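Local structure of Dot/Icm T4SS effector (Legionella pneumophila, 6VVE) at residues 127-132 against 202-207; 176-181 against 209-214. The protein is a Legionella effector kinase, probably delivered into host cells by the Dot/Icm secretion system, that binds ADP and manganese and is activated by host inositol hexakisphosphate. All blocks are in the same frame, centred on the assembly; numbering follows the deposited sequence.

Contact 1 of 2, residues 127-132 against 202-207; sequences HFVLGL and KTIDLD. With ADP (adenosine-5'-diphosphate), chain C.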
# COMPACT_ATOMS: atom_id res chain seq x y z
N HIS A 127 -7.08 -2.53 2.55
CA HIS A 127 -6.22 -1.68 3.37
C HIS A 127 -5.41 -0.68 2.56
O HIS A 127 -4.71 0.15 3.14
CB HIS A 127 -5.27 -2.54 4.20
CG HIS A 127 -5.95 -3.33 5.28
ND1 HIS A 127 -6.38 -2.76 6.47
CD2 HIS A 127 -6.26 -4.65 5.36
CE1 HIS A 127 -6.93 -3.69 7.22
NE2 HIS A 127 -6.88 -4.84 6.57
N PHE A 128 -5.48 -0.74 1.23
CA PHE A 128 -4.69 0.12 0.36
C PHE A 128 -5.60 0.75 -0.68
O PHE A 128 -6.49 0.08 -1.22
CB PHE A 128 -3.57 -0.67 -0.31
CG PHE A 128 -2.70 -1.42 0.65
CD1 PHE A 128 -3.07 -2.69 1.10
CD2 PHE A 128 -1.52 -0.88 1.13
CE1 PHE A 128 -2.28 -3.38 2.00
CE2 PHE A 128 -0.73 -1.57 2.03
CZ PHE A 128 -1.11 -2.83 2.46
N VAL A 129 -5.38 2.02 -0.98
CA VAL A 129 -6.24 2.78 -1.90
C VAL A 129 -5.42 2.95 -3.17
O VAL A 129 -4.71 3.93 -3.37
CB VAL A 129 -6.70 4.10 -1.32
CG1 VAL A 129 -7.49 4.89 -2.36
CG2 VAL A 129 -7.51 3.89 -0.06
N LEU A 130 -5.59 2.01 -4.11
CA LEU A 130 -4.96 2.12 -5.41
C LEU A 130 -5.94 2.71 -6.42
O LEU A 130 -7.14 2.89 -6.14
CB LEU A 130 -4.46 0.75 -5.89
CG LEU A 130 -3.25 0.20 -5.13
CD1 LEU A 130 -2.91 -1.22 -5.57
CD2 LEU A 130 -2.04 1.11 -5.33
N GLY A 131 -5.43 3.02 -7.61
CA GLY A 131 -6.23 3.68 -8.62
C GLY A 131 -5.50 3.67 -9.94
O GLY A 131 -4.51 2.96 -10.10
N LEU A 132 -5.99 4.48 -10.87
CA LEU A 132 -5.43 4.51 -12.22
C LEU A 132 -5.34 5.95 -12.72
O LEU A 132 -6.17 6.80 -12.38
CB LEU A 132 -6.26 3.68 -13.20
CG LEU A 132 -6.44 2.21 -12.84
CD1 LEU A 132 -7.46 1.56 -13.77
CD2 LEU A 132 -5.12 1.47 -12.88
N LYS A 202 -6.80 2.36 6.46
CA LYS A 202 -6.30 2.27 5.10
C LYS A 202 -5.13 3.24 4.94
O LYS A 202 -4.89 4.12 5.77
CB LYS A 202 -7.40 2.60 4.09
CG LYS A 202 -8.69 1.80 4.27
CD LYS A 202 -9.77 2.31 3.32
CE LYS A 202 -11.07 1.54 3.49
NZ LYS A 202 -10.98 0.16 2.95
N THR A 203 -4.40 3.07 3.84
CA THR A 203 -3.29 3.95 3.52
C THR A 203 -3.46 4.50 2.11
O THR A 203 -3.88 3.78 1.19
CB THR A 203 -1.93 3.24 3.64
OG1 THR A 203 -0.88 4.20 3.46
CG2 THR A 203 -1.78 2.14 2.59
N ILE A 204 -3.12 5.78 1.94
CA ILE A 204 -3.31 6.48 0.67
C ILE A 204 -1.96 6.96 0.16
O ILE A 204 -0.90 6.55 0.66
CB ILE A 204 -4.28 7.66 0.85
CG1 ILE A 204 -3.80 8.60 1.95
CG2 ILE A 204 -5.67 7.14 1.17
CD1 ILE A 204 -4.60 9.89 2.08
N ASP A 205 -1.98 7.85 -0.83
CA ASP A 205 -0.76 8.39 -1.44
C ASP A 205 0.02 7.30 -2.17
O ASP A 205 1.25 7.23 -2.09
CB ASP A 205 0.12 9.08 -0.39
CG ASP A 205 1.16 10.00 -1.01
OD1 ASP A 205 1.00 10.40 -2.18
OD2 ASP A 205 2.15 10.33 -0.33
N LEU A 206 -0.71 6.43 -2.88
CA LEU A 206 -0.12 5.34 -3.65
C LEU A 206 -0.25 5.54 -5.16
O LEU A 206 -0.24 4.56 -5.91
CB LEU A 206 -0.76 4.02 -3.23
CG LEU A 206 -0.45 3.49 -1.84
CD1 LEU A 206 -1.35 2.31 -1.49
CD2 LEU A 206 1.01 3.09 -1.72
N ASP A 207 -0.37 6.79 -5.62
CA ASP A 207 -0.62 7.02 -7.04
C ASP A 207 0.58 6.67 -7.91
O ASP A 207 0.46 6.64 -9.13
CB ASP A 207 -1.03 8.48 -7.27
CG ASP A 207 -0.09 9.47 -6.60
OD1 ASP A 207 -0.02 9.48 -5.34
OD2 ASP A 207 0.58 10.22 -7.33
PB ADP C . 0.35 13.57 0.46
O1B ADP C . 0.95 12.79 1.61
O2B ADP C . -0.33 14.84 0.89
O3B ADP C . 1.26 13.72 -0.75
PA ADP C . -1.97 13.09 -1.11
O1A ADP C . -2.35 11.87 -1.90
O2A ADP C . -1.49 14.32 -1.82
O3A ADP C . -0.85 12.62 -0.06
O5' ADP C . -3.26 13.48 -0.23
C5' ADP C . -3.41 14.77 0.36
C4' ADP C . -4.70 14.82 1.13
O4' ADP C . -5.84 14.59 0.28
C3' ADP C . -4.77 13.76 2.26
O3' ADP C . -4.24 14.21 3.48
C2' ADP C . -6.28 13.48 2.35
O2' ADP C . -6.88 14.32 3.32
C1' ADP C . -6.83 13.79 0.95
N9 ADP C . -7.04 12.51 0.25
C8 ADP C . -6.12 11.88 -0.51
N7 ADP C . -6.62 10.71 -1.00
C5 ADP C . -7.88 10.60 -0.55
C6 ADP C . -8.97 9.62 -0.69
N6 ADP C . -8.78 8.51 -1.44
N1 ADP C . -10.14 9.86 -0.06
C2 ADP C . -10.33 10.97 0.69
N3 ADP C . -9.37 11.91 0.86
C4 ADP C . -8.15 11.78 0.27
O HOH W 1 -3.65 6.33 -2.92
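The carbonyl oxygen of His127 is gripped from two consecutive residues: Thr203 N donates to His127 O at 3.0 Å, with a C=O...N angle of 145°, and Lys202 CA lies 3.3 Å from the same His127 O in a CA-H...O contact. One bond returns, from Val129 N to Thr203 O at 3.2 Å, so Phe128 and Thr203 form a single beta bridge. Beyond it the backbones separate, and a water takes over, donating to Val129 O at 2.7 Å and accepting from Leu206 N. Thr203 CG2 meets Phe128 CD2 obliquely at 3.4 Å, while Leu206 CD1 sits at the edge of that ring. Leu206 CB is also touched by a methyl of Leu130.

Asp205-Leu206-Asp207 probably occupies the place of the DFG motif of protein kinases, with Leu206 where the phenylalanine would be: Asp205 faces the diphosphate, its OD2 3.4 Å from ADP O1B, and Leu206 turns inward toward 127-132. Val129 and Ile204 lie side by side, pointing the same way, and both line the nucleotide pocket. Val129 CG1, anti to the backbone N (chi1 176°), reaches to 4.0 Å from ADP N6. Ile204 approaches the five-membered ring of the adenine, its CD1 3.6 Å from ADP C8. Thr203 OG1 is satisfied by the carbonyl of Asn193, and Lys202 NZ by that of Glu126.

Contact 2 of 2, residues 176-181 against 209-214; sequences GYWHPD and GFRYDK
Arg211 begins its path over the indole of Trp178: Arg211 CB stands 3.5 Å from the centroid of the five-membered ring and 21° off its normal, a CH-pi contact. CG moves on to the proline, with Arg211 CG 3.8 Å from Pro180 CB. CD comes back against the pyrrole nitrogen, Arg211 CD lying 3.3 Å from Trp178 NE1. The chain is extended from CG to NE, which carries Arg211 NE to 3.4 Å from Pro180 CB. At the tip Pro180 O lies over one face of the guanidinium, 3.1 Å from Arg211 NH2, but the angle is too poor for a hydrogen bond. The guanidinium and indole planes stand 86° apart, so the two groups do not stack.

The backbones beneath these side chains form a short two-stranded antiparallel ladder. Trp178 and Arg211 are its hydrogen-bonded pair, with Trp178 N to Arg211 O at 3.0 Å and Arg211 N to Trp178 O at 2.8 Å. In position it probably corresponds to the β6-β9 pair of protein kinases, and His179-Pro180-Asp181, which follows directly, to their HRD motif, an HPD in place of HRD. Within that turn Asp181 N donates to His179 ND1 nearly in the imidazole plane. Gly176, with positive phi, closes helix 159-174 in a Schellman motif; a water links its carbonyl to Asp213 N.

Trp178 CG sits between the backbone N and the carbonyl carbon (chi1 62°), and at the benzo end Trp178 CH2 lies against Tyr212 C and Asp213 N. Tyr177 CB packs on Phe210 CB.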
# COMPACT_ATOMS: atom_id res chain seq x y z
N GLY A 176 8.30 -8.07 -0.94
CA GLY A 176 9.19 -7.16 -1.63
C GLY A 176 8.58 -5.85 -2.09
O GLY A 176 9.24 -5.11 -2.82
N TYR A 177 7.34 -5.55 -1.70
CA TYR A 177 6.70 -4.29 -1.99
C TYR A 177 6.65 -3.43 -0.73
O TYR A 177 6.54 -3.95 0.38
CB TYR A 177 5.28 -4.49 -2.51
CG TYR A 177 5.15 -5.29 -3.79
CD1 TYR A 177 5.37 -4.70 -5.02
CD2 TYR A 177 4.79 -6.62 -3.76
CE1 TYR A 177 5.25 -5.42 -6.20
CE2 TYR A 177 4.65 -7.36 -4.94
CZ TYR A 177 4.89 -6.75 -6.15
OH TYR A 177 4.76 -7.46 -7.32
N TRP A 178 6.73 -2.11 -0.90
CA TRP A 178 6.57 -1.22 0.24
C TRP A 178 5.98 0.12 -0.19
O TRP A 178 6.03 0.51 -1.36
CB TRP A 178 7.89 -1.03 1.00
CG TRP A 178 9.02 -0.39 0.24
CD1 TRP A 178 9.35 0.94 0.23
CD2 TRP A 178 10.02 -1.05 -0.56
NE1 TRP A 178 10.46 1.15 -0.55
CE2 TRP A 178 10.89 -0.05 -1.05
CE3 TRP A 178 10.24 -2.38 -0.92
CZ2 TRP A 178 11.96 -0.35 -1.89
CZ3 TRP A 178 11.31 -2.67 -1.75
CH2 TRP A 178 12.16 -1.67 -2.22
N HIS A 179 5.41 0.82 0.80
CA HIS A 179 4.79 2.12 0.55
C HIS A 179 5.86 3.16 0.27
O HIS A 179 6.86 3.23 1.00
CB HIS A 179 3.96 2.51 1.78
CG HIS A 179 2.95 3.58 1.52
ND1 HIS A 179 3.27 4.81 0.98
CD2 HIS A 179 1.61 3.61 1.73
CE1 HIS A 179 2.18 5.54 0.87
NE2 HIS A 179 1.15 4.83 1.32
N PRO A 180 5.70 4.00 -0.76
CA PRO A 180 6.76 4.98 -1.08
C PRO A 180 6.84 6.16 -0.11
O PRO A 180 7.87 6.86 -0.10
CB PRO A 180 6.39 5.47 -2.49
CG PRO A 180 4.88 5.26 -2.56
CD PRO A 180 4.60 4.02 -1.74
N ASP A 181 5.80 6.40 0.70
CA ASP A 181 5.80 7.54 1.62
C ASP A 181 4.89 7.20 2.81
O ASP A 181 3.78 7.71 2.97
CB ASP A 181 5.33 8.82 0.93
CG ASP A 181 5.36 10.04 1.87
OD1 ASP A 181 6.05 9.97 2.92
OD2 ASP A 181 4.69 11.05 1.56
N GLY A 209 2.04 3.70 -7.27
CA GLY A 209 2.17 2.29 -6.97
C GLY A 209 3.14 2.05 -5.83
O GLY A 209 3.75 2.96 -5.28
N PHE A 210 3.28 0.78 -5.48
CA PHE A 210 4.23 0.41 -4.44
C PHE A 210 5.65 0.46 -4.99
O PHE A 210 5.89 0.33 -6.19
CB PHE A 210 3.94 -0.98 -3.89
CG PHE A 210 2.61 -1.10 -3.22
CD1 PHE A 210 2.36 -0.45 -2.03
CD2 PHE A 210 1.61 -1.89 -3.78
CE1 PHE A 210 1.13 -0.57 -1.41
CE2 PHE A 210 0.39 -2.01 -3.17
CZ PHE A 210 0.15 -1.35 -1.98
N ARG A 211 6.61 0.66 -4.09
CA ARG A 211 8.01 0.50 -4.44
C ARG A 211 8.38 -0.98 -4.41
O ARG A 211 7.73 -1.80 -3.75
CB ARG A 211 8.90 1.29 -3.48
CG ARG A 211 8.85 2.79 -3.69
CD ARG A 211 9.82 3.49 -2.74
NE ARG A 211 9.73 4.95 -2.82
CZ ARG A 211 10.38 5.78 -2.02
NH1 ARG A 211 11.17 5.31 -1.07
NH2 ARG A 211 10.23 7.09 -2.17
N TYR A 212 9.44 -1.31 -5.15
CA TYR A 212 9.97 -2.66 -5.19
C TYR A 212 11.40 -2.58 -5.71
O TYR A 212 11.77 -1.62 -6.39
CB TYR A 212 9.11 -3.58 -6.06
CG TYR A 212 8.80 -3.00 -7.42
CD1 TYR A 212 9.64 -3.22 -8.50
CD2 TYR A 212 7.67 -2.22 -7.62
CE1 TYR A 212 9.35 -2.69 -9.74
CE2 TYR A 212 7.39 -1.67 -8.86
CZ TYR A 212 8.24 -1.90 -9.91
OH TYR A 212 7.96 -1.38 -11.15
N ASP A 213 12.19 -3.60 -5.39
CA ASP A 213 13.58 -3.61 -5.80
C ASP A 213 13.70 -3.93 -7.29
O ASP A 213 12.98 -4.80 -7.81
CB ASP A 213 14.39 -4.61 -4.99
CG ASP A 213 15.88 -4.48 -5.24
OD1 ASP A 213 16.46 -3.43 -4.85
OD2 ASP A 213 16.46 -5.40 -5.84
N LYS A 214 14.61 -3.24 -7.97
CA LYS A 214 14.85 -3.43 -9.39
C LYS A 214 16.23 -4.00 -9.67
O LYS A 214 16.72 -3.88 -10.80
CB LYS A 214 14.67 -2.10 -10.13
CG LYS A 214 13.26 -1.56 -10.10
CD LYS A 214 13.15 -0.25 -10.88
CE LYS A 214 11.70 0.16 -11.07
NZ LYS A 214 11.02 0.45 -9.78
O HOH W 2 11.26 -5.97 -4.13

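The two contacts alternate along the chain: 127-132, 176-181, 202-207, then 209-214, with centres 12 Å apart. They are joined directly, since His179 NE2 of contact 2 lies 2.8 Å from Ile204 O of contact 1, a probable hydrogen bond resembling the His-to-DFG backbone link of protein kinases, though one residue earlier. Phe128 and Phe210 add an edge-to-face ring contact. Helices 102-121 and 159-174 supply side chains to both. Contact 1 adjoins the ADP, and contact 2 comes near it through Asp181, whose OD2 is 4.1 Å from ADP O1B. Asp181 OD2 and Asp205 OD2, 3.2 Å apart, are a close pair of like charges that the fold places beside the nucleotide.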